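Local coordinates for protein formyltransferase (Francisella tularensis subsp. tularensis, PDB 4NV1) that belongs to the formyltransferase family and binds dTDP-4-amino-4,6-dideoxyglucose in a pocket lined by residues from both the N-terminal and C-terminal parts of the chain, at residues P99-W104 with N184-H189; Q107-I112 with H189-M194. All coordinates share one frame; numbering follows the deposited sequence.

Contact 1 of 2, residues P99-W104 with N184-H189. With 0FX (dTDP-4-amino-4,6-dideoxyglucose), chain I.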
ATOM      1  N   PRO A  99     -14.841  25.904 -11.371  1.00 20.75           N
ATOM      2  CA  PRO A  99     -15.621  25.793 -10.170  1.00 22.61           C
ATOM      3  C   PRO A  99     -15.838  24.343  -9.711  1.00 22.52           C
ATOM      4  O   PRO A  99     -16.826  24.103  -9.029  1.00 22.96           O
ATOM      5  CB  PRO A  99     -16.971  26.284 -10.631  1.00 27.71           C
ATOM      6  CG  PRO A  99     -17.061  25.738 -12.038  1.00 24.04           C
ATOM      7  CD  PRO A  99     -15.688  26.017 -12.568  1.00 23.28           C
ATOM      8  N   TYR A 100     -15.020  23.390 -10.154  1.00 23.82           N
ATOM      9  CA  TYR A 100     -15.196  21.952  -9.808  1.00 24.08           C
ATOM     10  C   TYR A 100     -14.553  21.511  -8.471  1.00 22.42           C
ATOM     11  O   TYR A 100     -13.394  21.783  -8.222  1.00 23.74           O
ATOM     12  CB  TYR A 100     -14.694  21.064 -10.926  1.00 27.16           C
ATOM     13  CG  TYR A 100     -15.143  21.444 -12.336  1.00 25.82           C
ATOM     14  CD1 TYR A 100     -14.271  22.147 -13.140  1.00 27.17           C
ATOM     15  CD2 TYR A 100     -16.374  21.072 -12.870  1.00 30.16           C
ATOM     16  CE1 TYR A 100     -14.613  22.521 -14.415  1.00 29.97           C
ATOM     17  CE2 TYR A 100     -16.753  21.443 -14.181  1.00 26.81           C
ATOM     18  CZ  TYR A 100     -15.852  22.143 -14.957  1.00 35.41           C
ATOM     19  OH  TYR A 100     -16.095  22.599 -16.254  1.00 34.93           O
ATOM     20  N   ASN A 101     -15.358  20.908  -7.618  1.00 21.80           N
ATOM     21  CA  ASN A 101     -14.947  20.279  -6.341  1.00 27.64           C
ATOM     22  C   ASN A 101     -14.376  21.360  -5.460  1.00 26.48           C
ATOM     23  O   ASN A 101     -13.233  21.303  -5.056  1.00 26.95           O
ATOM     24  CB  ASN A 101     -13.952  19.140  -6.564  1.00 23.83           C
ATOM     25  CG  ASN A 101     -14.633  17.912  -7.112  1.00 21.42           C
ATOM     26  OD1 ASN A 101     -15.763  17.612  -6.729  1.00 22.48           O
ATOM     27  ND2 ASN A 101     -13.949  17.187  -7.990  1.00 20.56           N
ATOM     28  N   ARG A 102     -15.137  22.444  -5.366  1.00 27.73           N
ATOM     29  CA  ARG A 102     -14.814  23.547  -4.491  1.00 30.90           C
ATOM     30  C   ARG A 102     -14.922  22.972  -3.088  1.00 31.09           C
ATOM     31  O   ARG A 102     -15.669  22.018  -2.830  1.00 29.14           O
ATOM     32  CB  ARG A 102     -15.776  24.740  -4.710  1.00 28.94           C
ATOM     33  CG  ARG A 102     -15.487  25.364  -6.070  1.00 33.96           C
ATOM     34  CD  ARG A 102     -16.619  26.192  -6.653  1.00 42.31           C
ATOM     35  NE  ARG A 102     -17.165  27.056  -5.627  1.00 54.65           N
ATOM     36  CZ  ARG A 102     -18.391  26.972  -5.126  1.00 63.90           C
ATOM     37  NH1 ARG A 102     -19.256  26.086  -5.613  1.00 63.50           N
ATOM     38  NH2 ARG A 102     -18.740  27.815  -4.156  1.00 69.21           N
ATOM     39  N   GLY A 103     -14.178  23.554  -2.162  1.00 32.96           N
ATOM     40  CA  GLY A 103     -14.290  23.049  -0.789  1.00 37.27           C
ATOM     41  C   GLY A 103     -13.153  22.121  -0.441  1.00 31.81           C
ATOM     42  O   GLY A 103     -12.020  22.325  -0.865  1.00 28.45           O
ATOM     43  N   TRP A 104     -13.461  21.097   0.319  1.00 37.70           N
ATOM     44  CA  TRP A 104     -12.400  20.250   0.889  1.00 43.15           C
ATOM     45  C   TRP A 104     -11.812  19.122   0.004  1.00 32.23           C
ATOM     46  O   TRP A 104     -12.549  18.348  -0.605  1.00 33.60           O
ATOM     47  CB  TRP A 104     -12.867  19.702   2.249  1.00 52.55           C
ATOM     48  CG  TRP A 104     -12.573  20.726   3.289  1.00 68.41           C
ATOM     49  CD1 TRP A 104     -13.269  21.879   3.536  1.00 74.91           C
ATOM     50  CD2 TRP A 104     -11.438  20.747   4.151  1.00 74.99           C
ATOM     51  NE1 TRP A 104     -12.647  22.594   4.528  1.00 76.41           N
ATOM     52  CE2 TRP A 104     -11.522  21.919   4.922  1.00 76.80           C
ATOM     53  CE3 TRP A 104     -10.361  19.877   4.358  1.00 89.12           C
ATOM     54  CZ2 TRP A 104     -10.573  22.237   5.897  1.00 81.42           C
ATOM     55  CZ3 TRP A 104      -9.413  20.205   5.316  1.00 83.82           C
ATOM     56  CH2 TRP A 104      -9.527  21.372   6.073  1.00 79.11           C
ATOM     57  N   ASN A 184     -19.576  22.819  -8.127  1.00 29.40           N
ATOM     58  CA  ASN A 184     -20.004  22.035  -6.992  1.00 26.24           C
ATOM     59  C   ASN A 184     -19.094  22.245  -5.795  1.00 25.90           C
ATOM     60  O   ASN A 184     -17.930  22.530  -5.981  1.00 26.06           O
ATOM     61  CB  ASN A 184     -20.140  20.565  -7.409  1.00 25.99           C
ATOM     62  CG  ASN A 184     -18.811  19.876  -7.601  1.00 26.65           C
ATOM     63  OD1 ASN A 184     -18.014  20.261  -8.454  1.00 23.33           O
ATOM     64  ND2 ASN A 184     -18.551  18.834  -6.774  1.00 26.69           N
ATOM     65  N   TYR A 185     -19.624  22.132  -4.587  1.00 28.83           N
ATOM     66  CA  TYR A 185     -18.841  22.252  -3.331  1.00 29.51           C
ATOM     67  C   TYR A 185     -18.869  20.944  -2.528  1.00 29.63           C
ATOM     68  O   TYR A 185     -19.896  20.275  -2.516  1.00 34.65           O
ATOM     69  CB  TYR A 185     -19.527  23.289  -2.448  1.00 30.21           C
ATOM     70  CG  TYR A 185     -18.916  23.541  -1.072  1.00 32.78           C
ATOM     71  CD1 TYR A 185     -17.783  24.326  -0.953  1.00 33.52           C
ATOM     72  CD2 TYR A 185     -19.511  23.095   0.102  1.00 30.95           C
ATOM     73  CE1 TYR A 185     -17.207  24.599   0.271  1.00 36.14           C
ATOM     74  CE2 TYR A 185     -18.913  23.327   1.357  1.00 30.01           C
ATOM     75  CZ  TYR A 185     -17.754  24.069   1.423  1.00 34.47           C
ATOM     76  OH  TYR A 185     -17.121  24.428   2.582  1.00 35.72           O
ATOM     77  N   ASN A 186     -17.791  20.625  -1.814  1.00 29.20           N
ATOM     78  CA  ASN A 186     -17.747  19.449  -0.962  1.00 27.30           C
ATOM     79  C   ASN A 186     -17.409  19.944   0.432  1.00 27.45           C
ATOM     80  O   ASN A 186     -16.397  20.597   0.610  1.00 27.24           O
ATOM     81  CB  ASN A 186     -16.683  18.459  -1.496  1.00 28.13           C
ATOM     82  CG  ASN A 186     -16.992  17.981  -2.908  1.00 28.57           C
ATOM     83  OD1 ASN A 186     -18.042  17.437  -3.112  1.00 24.48           O
ATOM     84  ND2 ASN A 186     -16.063  18.128  -3.869  1.00 30.70           N
ATOM     85  N   SER A 187     -18.248  19.678   1.428  1.00 31.65           N
ATOM     86  CA  SER A 187     -17.911  20.041   2.833  1.00 34.58           C
ATOM     87  C   SER A 187     -16.909  19.141   3.526  1.00 39.02           C
ATOM     88  O   SER A 187     -16.666  18.035   3.068  1.00 39.98           O
ATOM     89  CB  SER A 187     -19.150  20.018   3.726  1.00 37.82           C
ATOM     90  OG  SER A 187     -20.003  18.902   3.524  1.00 38.49           O
ATOM     91  N   ILE A 188     -16.342  19.561   4.655  1.00 42.90           N
ATOM     92  CA  ILE A 188     -15.496  18.640   5.429  1.00 43.86           C
ATOM     93  C   ILE A 188     -16.267  17.422   5.970  1.00 45.47           C
ATOM     94  O   ILE A 188     -15.700  16.351   6.174  1.00 46.57           O
ATOM     95  CB  ILE A 188     -14.727  19.384   6.546  1.00 51.04           C
ATOM     96  CG1 ILE A 188     -13.623  18.493   7.125  1.00 54.48           C
ATOM     97  CG2 ILE A 188     -15.703  19.856   7.622  1.00 49.38           C
ATOM     98  CD1 ILE A 188     -12.298  19.204   7.282  1.00 59.00           C
ATOM     99  N   HIS A 189     -17.570  17.575   6.177  1.00 51.08           N
ATOM    100  CA  HIS A 189     -18.467  16.476   6.478  1.00 52.10           C
ATOM    101  C   HIS A 189     -18.631  15.588   5.256  1.00 55.50           C
ATOM    102  O   HIS A 189     -18.801  14.396   5.423  1.00 50.40           O
ATOM    103  CB  HIS A 189     -19.829  17.045   6.893  1.00 56.57           C
ATOM    104  CG  HIS A 189     -20.884  16.032   7.239  1.00 65.88           C
ATOM    105  ND1 HIS A 189     -20.955  15.406   8.470  1.00 64.41           N
ATOM    106  CD2 HIS A 189     -21.984  15.627   6.554  1.00 63.85           C
ATOM    107  CE1 HIS A 189     -22.012  14.612   8.504  1.00 62.82           C
ATOM    108  NE2 HIS A 189     -22.652  14.727   7.353  1.00 65.34           N
TER
HETATM  109  O4P 0FX I 301      -3.543  22.265   1.908  1.00 41.81           O
HETATM  110  P2  0FX I 301      -2.716  22.494   3.200  1.00 55.85           P
HETATM  111  O3P 0FX I 301      -1.213  22.636   3.312  1.00 35.25           O
HETATM  112  O1G 0FX I 301      -3.610  23.088   4.374  1.00 45.36           O
HETATM  113  C1G 0FX I 301      -4.108  24.404   4.319  1.00 46.91           C
HETATM  114  C2G 0FX I 301      -4.952  24.415   5.583  1.00 49.22           C
HETATM  115  O2G 0FX I 301      -4.283  23.769   6.671  1.00 44.56           O
HETATM  116  C3G 0FX I 301      -6.285  23.724   5.369  1.00 48.44           C
HETATM  117  O3G 0FX I 301      -6.994  24.020   6.591  1.00 50.82           O
HETATM  118  C4G 0FX I 301      -6.928  24.284   4.086  1.00 52.10           C
HETATM  119  N4A 0FX I 301      -8.263  23.755   3.845  1.00 54.40           N
HETATM  120  C5G 0FX I 301      -6.059  24.070   2.841  1.00 45.83           C
HETATM  121  C6G 0FX I 301      -6.692  24.687   1.601  1.00 43.95           C
HETATM  122  O5G 0FX I 301      -4.799  24.695   3.097  1.00 45.95           O
HETATM  123  OPP 0FX I 301      -2.416  21.241   4.139  1.00 45.11           O
HETATM  124  P   0FX I 301      -3.254  20.014   4.685  1.00 43.28           P
HETATM  125  O1P 0FX I 301      -4.239  20.313   5.796  1.00 34.81           O
HETATM  126  O2P 0FX I 301      -1.991  19.163   4.752  1.00 46.85           O
HETATM  127  O5  0FX I 301      -4.002  19.269   3.465  1.00 41.60           O
HETATM  128  C5  0FX I 301      -3.196  18.852   2.355  1.00 30.75           C
HETATM  129  C4  0FX I 301      -3.667  17.529   1.780  1.00 26.03           C
HETATM  130  O4  0FX I 301      -3.302  16.479   2.657  1.00 25.34           O
HETATM  131  C3  0FX I 301      -5.146  17.374   1.590  1.00 26.70           C
HETATM  132  O3  0FX I 301      -5.577  17.738   0.270  1.00 26.12           O
HETATM  133  C2  0FX I 301      -5.351  15.861   1.680  1.00 26.83           C
HETATM  134  C1  0FX I 301      -4.253  15.438   2.655  1.00 25.44           C
HETATM  135  N11 0FX I 301      -4.846  15.132   3.961  1.00 28.03           N
HETATM  136  C61 0FX I 301      -4.945  16.102   4.895  1.00 30.21           C
HETATM  137  C51 0FX I 301      -5.521  15.822   6.116  1.00 30.77           C
HETATM  138  C5A 0FX I 301      -5.736  16.827   7.230  1.00 35.97           C
HETATM  139  C21 0FX I 301      -5.277  13.879   4.210  1.00 28.21           C
HETATM  140  O21 0FX I 301      -5.148  12.879   3.314  1.00 28.08           O
HETATM  141  N31 0FX I 301      -5.791  13.532   5.395  1.00 29.04           N
HETATM  142  C41 0FX I 301      -5.894  14.515   6.314  1.00 32.33           C
HETATM  143  O41 0FX I 301      -6.443  14.285   7.502  1.00 27.87           O
HETATM  144  O   HOH W   1     -13.584  19.276  -3.161  1.00 23.70           O
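Just ahead of a short parallel two-stranded sheet (102-103 with 185-186), Pro99 O accepts the backbone N-H of Asn184, and the strand pairing that follows is a worked example of side-chain amides extending a small sheet. At Asn101 the backbone N donates to Asn184 OD1 (2.9 Å), approaching from above the plane of that amide. Asn184 CG sits between its backbone N and carbonyl carbon (chi1 74°), and the amide beyond it turns back to segment 99-104. Asn101 OD1 in turn is gripped by two amide donors from opposite faces of its plane: Asn184 ND2 at 3.0 Å, nearly straight at 169°, and Asn186 ND2 at 2.9 Å. Asn113 ND2 adds a further bond to the same oxygen. Arg102 continues the strand pairing, its N bonded to Asn184 O and its O to Asn186 N, while its guanidinium group turns to the backbone oxygens of Ile128 and Asp129. Gly103, whose backbone angles would jam a CB against the preceding carbonyl, lets Tyr185 CE1 come within 3.5 Å of its CA. Trp104 N closes the pairing on Asn186 O, and the Trp104 indole, poorly ordered, enters the ligand pocket between two partners. N4A of dTDP-4-amino-4,6-dideoxyglucose lies over one face, 3.4 Å from Trp104 CZ2; over the opposite face, Ile188 CD1 makes a CH-pi contact 3.4 Å from the centroid of the six-membered ring.

Contact 2 of 2, residues Q107-I112 with H189-M194; sequences QVFSII and HDYKNM. With 0FX (dTDP-4-amino-4,6-dideoxyglucose), chain I.
Phe109 and Met194 carry this helix-helix contact, which illustrates how one thioether can bridge two helices whose axes stay 11.8 Å apart. The segments 107-112 and 189-194 run at 55° to each other, and no hydrogen bond joins them; the contact is apolar, mostly side chain on side chain. The phenyl ring and the thioether cross at a slant. Met194 CE lies over one face of the Phe109 ring, displaced toward its rim, with CZ as the nearest ring atom at 3.6 Å, in a CH-pi contact. The sulfur stands farther to the side, 4.6 Å from the ring centroid, in an oblique Met-aromatic contact. A bend at chi3 (-70°) places the methyl there. The rim of the same ring meets the backbone of the other helix: Phe109 CZ is 4.0 Å from Tyr191 N, which lies in the ring plane, and Asp190 CB is also near CZ. On the next turn, Ile112 and Met194 meet tip to tip, CD1 against SD at 4.0 Å. Val108 slides past Met194 in the reverse direction; Val108 CG1 touches Met194 CE and also comes to the edge of the Tyr191 ring. Both segments also reach the ligand: Gln107, which does not touch 189-194, donates an almost perfectly straight bond (178°) from NE2 to O3 of dTDP-4-amino-4,6-dideoxyglucose, at 2.9 Å, and Tyr191 OH lies 4.0 Å from its N31. Two helices packed through an apolar seam thus each supply a residue, Gln107 and Tyr191, to the ligand pocket.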
ATOM      1  N   GLN A 107      -8.669  17.316  -4.890  1.00 21.18           N
ATOM      2  CA  GLN A 107      -8.061  16.208  -5.609  1.00 22.24           C
ATOM      3  C   GLN A 107      -8.611  14.824  -5.191  1.00 23.15           C
ATOM      4  O   GLN A 107      -8.800  13.940  -6.035  1.00 21.95           O
ATOM      5  CB  GLN A 107      -6.520  16.243  -5.671  1.00 26.47           C
ATOM      6  CG  GLN A 107      -5.796  15.675  -4.448  1.00 25.68           C
ATOM      7  CD  GLN A 107      -5.976  16.532  -3.259  1.00 25.48           C
ATOM      8  OE1 GLN A 107      -6.491  17.653  -3.365  1.00 24.54           O
ATOM      9  NE2 GLN A 107      -5.490  16.070  -2.103  1.00 28.02           N
ATOM     10  N   VAL A 108      -8.959  14.659  -3.920  1.00 24.76           N
ATOM     11  CA  VAL A 108      -9.562  13.412  -3.500  1.00 22.45           C
ATOM     12  C   VAL A 108     -10.860  13.205  -4.255  1.00 21.64           C
ATOM     13  O   VAL A 108     -11.060  12.173  -4.910  1.00 23.93           O
ATOM     14  CB  VAL A 108      -9.813  13.350  -2.003  1.00 22.05           C
ATOM     15  CG1 VAL A 108     -10.518  12.057  -1.661  1.00 22.27           C
ATOM     16  CG2 VAL A 108      -8.516  13.469  -1.215  1.00 23.69           C
ATOM     17  N   PHE A 109     -11.736  14.180  -4.178  1.00 22.06           N
ATOM     18  CA  PHE A 109     -13.027  14.118  -4.883  1.00 24.75           C
ATOM     19  C   PHE A 109     -12.831  13.955  -6.391  1.00 22.40           C
ATOM     20  O   PHE A 109     -13.609  13.269  -6.999  1.00 25.88           O
ATOM     21  CB  PHE A 109     -13.904  15.349  -4.538  1.00 25.23           C
ATOM     22  CG  PHE A 109     -14.513  15.247  -3.190  1.00 27.67           C
ATOM     23  CD1 PHE A 109     -13.853  15.725  -2.088  1.00 28.28           C
ATOM     24  CD2 PHE A 109     -15.717  14.598  -3.028  1.00 28.86           C
ATOM     25  CE1 PHE A 109     -14.392  15.539  -0.835  1.00 26.07           C
ATOM     26  CE2 PHE A 109     -16.235  14.379  -1.792  1.00 29.17           C
ATOM     27  CZ  PHE A 109     -15.592  14.914  -0.692  1.00 34.39           C
ATOM     28  N   SER A 110     -11.787  14.503  -6.992  1.00 21.82           N
ATOM     29  CA  SER A 110     -11.615  14.380  -8.429  1.00 21.84           C
ATOM     30  C   SER A 110     -11.225  12.966  -8.791  1.00 23.37           C
ATOM     31  O   SER A 110     -11.683  12.418  -9.810  1.00 22.53           O
ATOM     32  CB  SER A 110     -10.655  15.421  -9.063  1.00 19.98           C
ATOM     33  OG  SER A 110     -11.184  16.735  -9.247  1.00 18.06           O
ATOM     34  N   ILE A 111     -10.454  12.315  -7.933  1.00 22.11           N
ATOM     35  CA  ILE A 111      -9.989  10.976  -8.264  1.00 18.49           C
ATOM     36  C   ILE A 111     -11.176  10.059  -8.302  1.00 18.17           C
ATOM     37  O   ILE A 111     -11.268   9.116  -9.126  1.00 22.28           O
ATOM     38  CB  ILE A 111      -8.876  10.472  -7.277  1.00 20.11           C
ATOM     39  CG1 ILE A 111      -7.526  11.118  -7.574  1.00 20.03           C
ATOM     40  CG2 ILE A 111      -8.671   8.978  -7.498  1.00 18.38           C
ATOM     41  CD1 ILE A 111      -6.528  11.057  -6.419  1.00 24.80           C
ATOM     42  N   ILE A 112     -12.090  10.309  -7.390  1.00 19.61           N
ATOM     43  CA  ILE A 112     -13.332   9.560  -7.353  1.00 20.09           C
ATOM     44  C   ILE A 112     -14.410   9.922  -8.362  1.00 27.05           C
ATOM     45  O   ILE A 112     -14.958   9.030  -9.021  1.00 23.63           O
ATOM     46  CB  ILE A 112     -13.941   9.603  -5.944  1.00 20.35           C
ATOM     47  CG1 ILE A 112     -12.986   8.891  -4.960  1.00 20.20           C
ATOM     48  CG2 ILE A 112     -15.356   9.012  -5.927  1.00 21.09           C
ATOM     49  CD1 ILE A 112     -13.224   9.237  -3.486  1.00 20.24           C
ATOM     50  N   HIS A 189     -17.570  17.575   6.177  1.00 51.08           N
ATOM     51  CA  HIS A 189     -18.467  16.476   6.478  1.00 52.10           C
ATOM     52  C   HIS A 189     -18.631  15.588   5.256  1.00 55.50           C
ATOM     53  O   HIS A 189     -18.801  14.396   5.423  1.00 50.40           O
ATOM     54  CB  HIS A 189     -19.829  17.045   6.893  1.00 56.57           C
ATOM     55  CG  HIS A 189     -20.884  16.032   7.239  1.00 65.88           C
ATOM     56  ND1 HIS A 189     -20.955  15.406   8.470  1.00 64.41           N
ATOM     57  CD2 HIS A 189     -21.984  15.627   6.554  1.00 63.85           C
ATOM     58  CE1 HIS A 189     -22.012  14.612   8.504  1.00 62.82           C
ATOM     59  NE2 HIS A 189     -22.652  14.727   7.353  1.00 65.34           N
ATOM     60  N   ASP A 190     -18.634  16.129   4.037  1.00 50.44           N
ATOM     61  CA  ASP A 190     -18.785  15.256   2.877  1.00 49.49           C
ATOM     62  C   ASP A 190     -17.587  14.314   2.838  1.00 45.05           C
ATOM     63  O   ASP A 190     -17.751  13.147   2.535  1.00 44.59           O
ATOM     64  CB  ASP A 190     -18.865  16.023   1.558  1.00 51.15           C
ATOM     65  CG  ASP A 190     -20.209  16.715   1.349  1.00 53.47           C
ATOM     66  OD1 ASP A 190     -21.280  16.122   1.618  1.00 47.93           O
ATOM     67  OD2 ASP A 190     -20.175  17.869   0.875  1.00 51.12           O
ATOM     68  N   TYR A 191     -16.401  14.826   3.177  1.00 35.92           N
ATOM     69  CA  TYR A 191     -15.182  14.057   3.214  1.00 36.53           C
ATOM     70  C   TYR A 191     -15.318  12.963   4.294  1.00 41.81           C
ATOM     71  O   TYR A 191     -15.185  11.753   4.021  1.00 33.55           O
ATOM     72  CB  TYR A 191     -13.967  14.986   3.473  1.00 37.50           C
ATOM     73  CG  TYR A 191     -12.659  14.241   3.584  1.00 37.93           C
ATOM     74  CD1 TYR A 191     -12.066  13.684   2.457  1.00 38.94           C
ATOM     75  CD2 TYR A 191     -12.031  14.050   4.821  1.00 40.25           C
ATOM     76  CE1 TYR A 191     -10.903  12.947   2.552  1.00 44.87           C
ATOM     77  CE2 TYR A 191     -10.861  13.322   4.935  1.00 39.01           C
ATOM     78  CZ  TYR A 191     -10.303  12.768   3.799  1.00 48.31           C
ATOM     79  OH  TYR A 191      -9.131  12.045   3.852  1.00 54.24           O
ATOM     80  N   LYS A 192     -15.647  13.398   5.510  1.00 42.13           N
ATOM     81  CA  LYS A 192     -15.713  12.511   6.665  1.00 42.60           C
ATOM     82  C   LYS A 192     -16.655  11.338   6.449  1.00 40.51           C
ATOM     83  O   LYS A 192     -16.323  10.230   6.814  1.00 46.94           O
ATOM     84  CB  LYS A 192     -15.933  13.288   7.972  1.00 45.50           C
ATOM     85  CG  LYS A 192     -14.627  13.958   8.434  1.00 48.56           C
ATOM     86  CD  LYS A 192     -14.716  14.689   9.784  1.00 56.45           C
ATOM     87  CE  LYS A 192     -13.881  14.054  10.909  1.00 59.18           C
ATOM     88  NZ  LYS A 192     -12.535  14.665  11.130  1.00 52.40           N
ATOM     89  N   ASN A 193     -17.765  11.530   5.759  1.00 37.67           N
ATOM     90  CA  ASN A 193     -18.630  10.430   5.385  1.00 43.55           C
ATOM     91  C   ASN A 193     -18.062   9.401   4.405  1.00 41.26           C
ATOM     92  O   ASN A 193     -18.690   8.391   4.182  1.00 46.32           O
ATOM     93  CB  ASN A 193     -19.925  11.001   4.781  1.00 52.01           C
ATOM     94  CG  ASN A 193     -20.755  11.785   5.795  1.00 56.30           C
ATOM     95  OD1 ASN A 193     -20.776  11.481   6.995  1.00 67.87           O
ATOM     96  ND2 ASN A 193     -21.433  12.818   5.315  1.00 59.95           N
ATOM     97  N   MET A 194     -16.957   9.689   3.735  1.00 37.46           N
ATOM     98  CA  MET A 194     -16.383   8.765   2.762  1.00 40.28           C
ATOM     99  C   MET A 194     -15.286   7.935   3.415  1.00 41.97           C
ATOM    100  O   MET A 194     -14.775   6.993   2.808  1.00 40.73           O
ATOM    101  CB  MET A 194     -15.667   9.516   1.636  1.00 41.50           C
ATOM    102  CG  MET A 194     -16.478  10.496   0.846  1.00 43.05           C
ATOM    103  SD  MET A 194     -15.710  10.701  -0.771  1.00 45.39           S
ATOM    104  CE  MET A 194     -14.248  11.590  -0.273  1.00 46.45           C
TER
HETATM  105  O4P 0FX I 301      -3.543  22.265   1.908  1.00 41.81           O
HETATM  106  P2  0FX I 301      -2.716  22.494   3.200  1.00 55.85           P
HETATM  107  O3P 0FX I 301      -1.213  22.636   3.312  1.00 35.25           O
HETATM  108  O1G 0FX I 301      -3.610  23.088   4.374  1.00 45.36           O
HETATM  109  C1G 0FX I 301      -4.108  24.404   4.319  1.00 46.91           C
HETATM  110  C2G 0FX I 301      -4.952  24.415   5.583  1.00 49.22           C
HETATM  111  O2G 0FX I 301      -4.283  23.769   6.671  1.00 44.56           O
HETATM  112  C3G 0FX I 301      -6.285  23.724   5.369  1.00 48.44           C
HETATM  113  O3G 0FX I 301      -6.994  24.020   6.591  1.00 50.82           O
HETATM  114  C4G 0FX I 301      -6.928  24.284   4.086  1.00 52.10           C
HETATM  115  N4A 0FX I 301      -8.263  23.755   3.845  1.00 54.40           N
HETATM  116  C5G 0FX I 301      -6.059  24.070   2.841  1.00 45.83           C
HETATM  117  C6G 0FX I 301      -6.692  24.687   1.601  1.00 43.95           C
HETATM  118  O5G 0FX I 301      -4.799  24.695   3.097  1.00 45.95           O
HETATM  119  OPP 0FX I 301      -2.416  21.241   4.139  1.00 45.11           O
HETATM  120  P   0FX I 301      -3.254  20.014   4.685  1.00 43.28           P
HETATM  121  O1P 0FX I 301      -4.239  20.313   5.796  1.00 34.81           O
HETATM  122  O2P 0FX I 301      -1.991  19.163   4.752  1.00 46.85           O
HETATM  123  O5  0FX I 301      -4.002  19.269   3.465  1.00 41.60           O
HETATM  124  C5  0FX I 301      -3.196  18.852   2.355  1.00 30.75           C
HETATM  125  C4  0FX I 301      -3.667  17.529   1.780  1.00 26.03           C
HETATM  126  O4  0FX I 301      -3.302  16.479   2.657  1.00 25.34           O
HETATM  127  C3  0FX I 301      -5.146  17.374   1.590  1.00 26.70           C
HETATM  128  O3  0FX I 301      -5.577  17.738   0.270  1.00 26.12           O
HETATM  129  C2  0FX I 301      -5.351  15.861   1.680  1.00 26.83           C
HETATM  130  C1  0FX I 301      -4.253  15.438   2.655  1.00 25.44           C
HETATM  131  N11 0FX I 301      -4.846  15.132   3.961  1.00 28.03           N
HETATM  132  C61 0FX I 301      -4.945  16.102   4.895  1.00 30.21           C
HETATM  133  C51 0FX I 301      -5.521  15.822   6.116  1.00 30.77           C
HETATM  134  C5A 0FX I 301      -5.736  16.827   7.230  1.00 35.97           C
HETATM  135  C21 0FX I 301      -5.277  13.879   4.210  1.00 28.21           C
HETATM  136  O21 0FX I 301      -5.148  12.879   3.314  1.00 28.08           O
HETATM  137  N31 0FX I 301      -5.791  13.532   5.395  1.00 29.04           N
HETATM  138  C41 0FX I 301      -5.894  14.515   6.314  1.00 32.33           C
HETATM  139  O41 0FX I 301      -6.443  14.285   7.502  1.00 27.87           O

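From the N terminus, the chain first completes five parallel strands of the main mixed sheet, the last being 89-94, and then enters segment 99-104, followed directly by helix 106-113. It next adds strand 117-123, antiparallel to its neighbours, the edge strand 133-139 and the long helix 147-170 before returning at 184-189. There contact 1 closes its loop; contact 2 closes its own immediately afterwards, at 189-194. The segments alternate, so the two loops cross, and both use helix 188-195, with His189 common to their ranges. Asn186 ND2 packs 3.3 Å from Phe109 CG, joining the two contacts. Together they tie strand 102-103 and helix 106-113 to strand 185-186 and helix 188-195 beside the ligand.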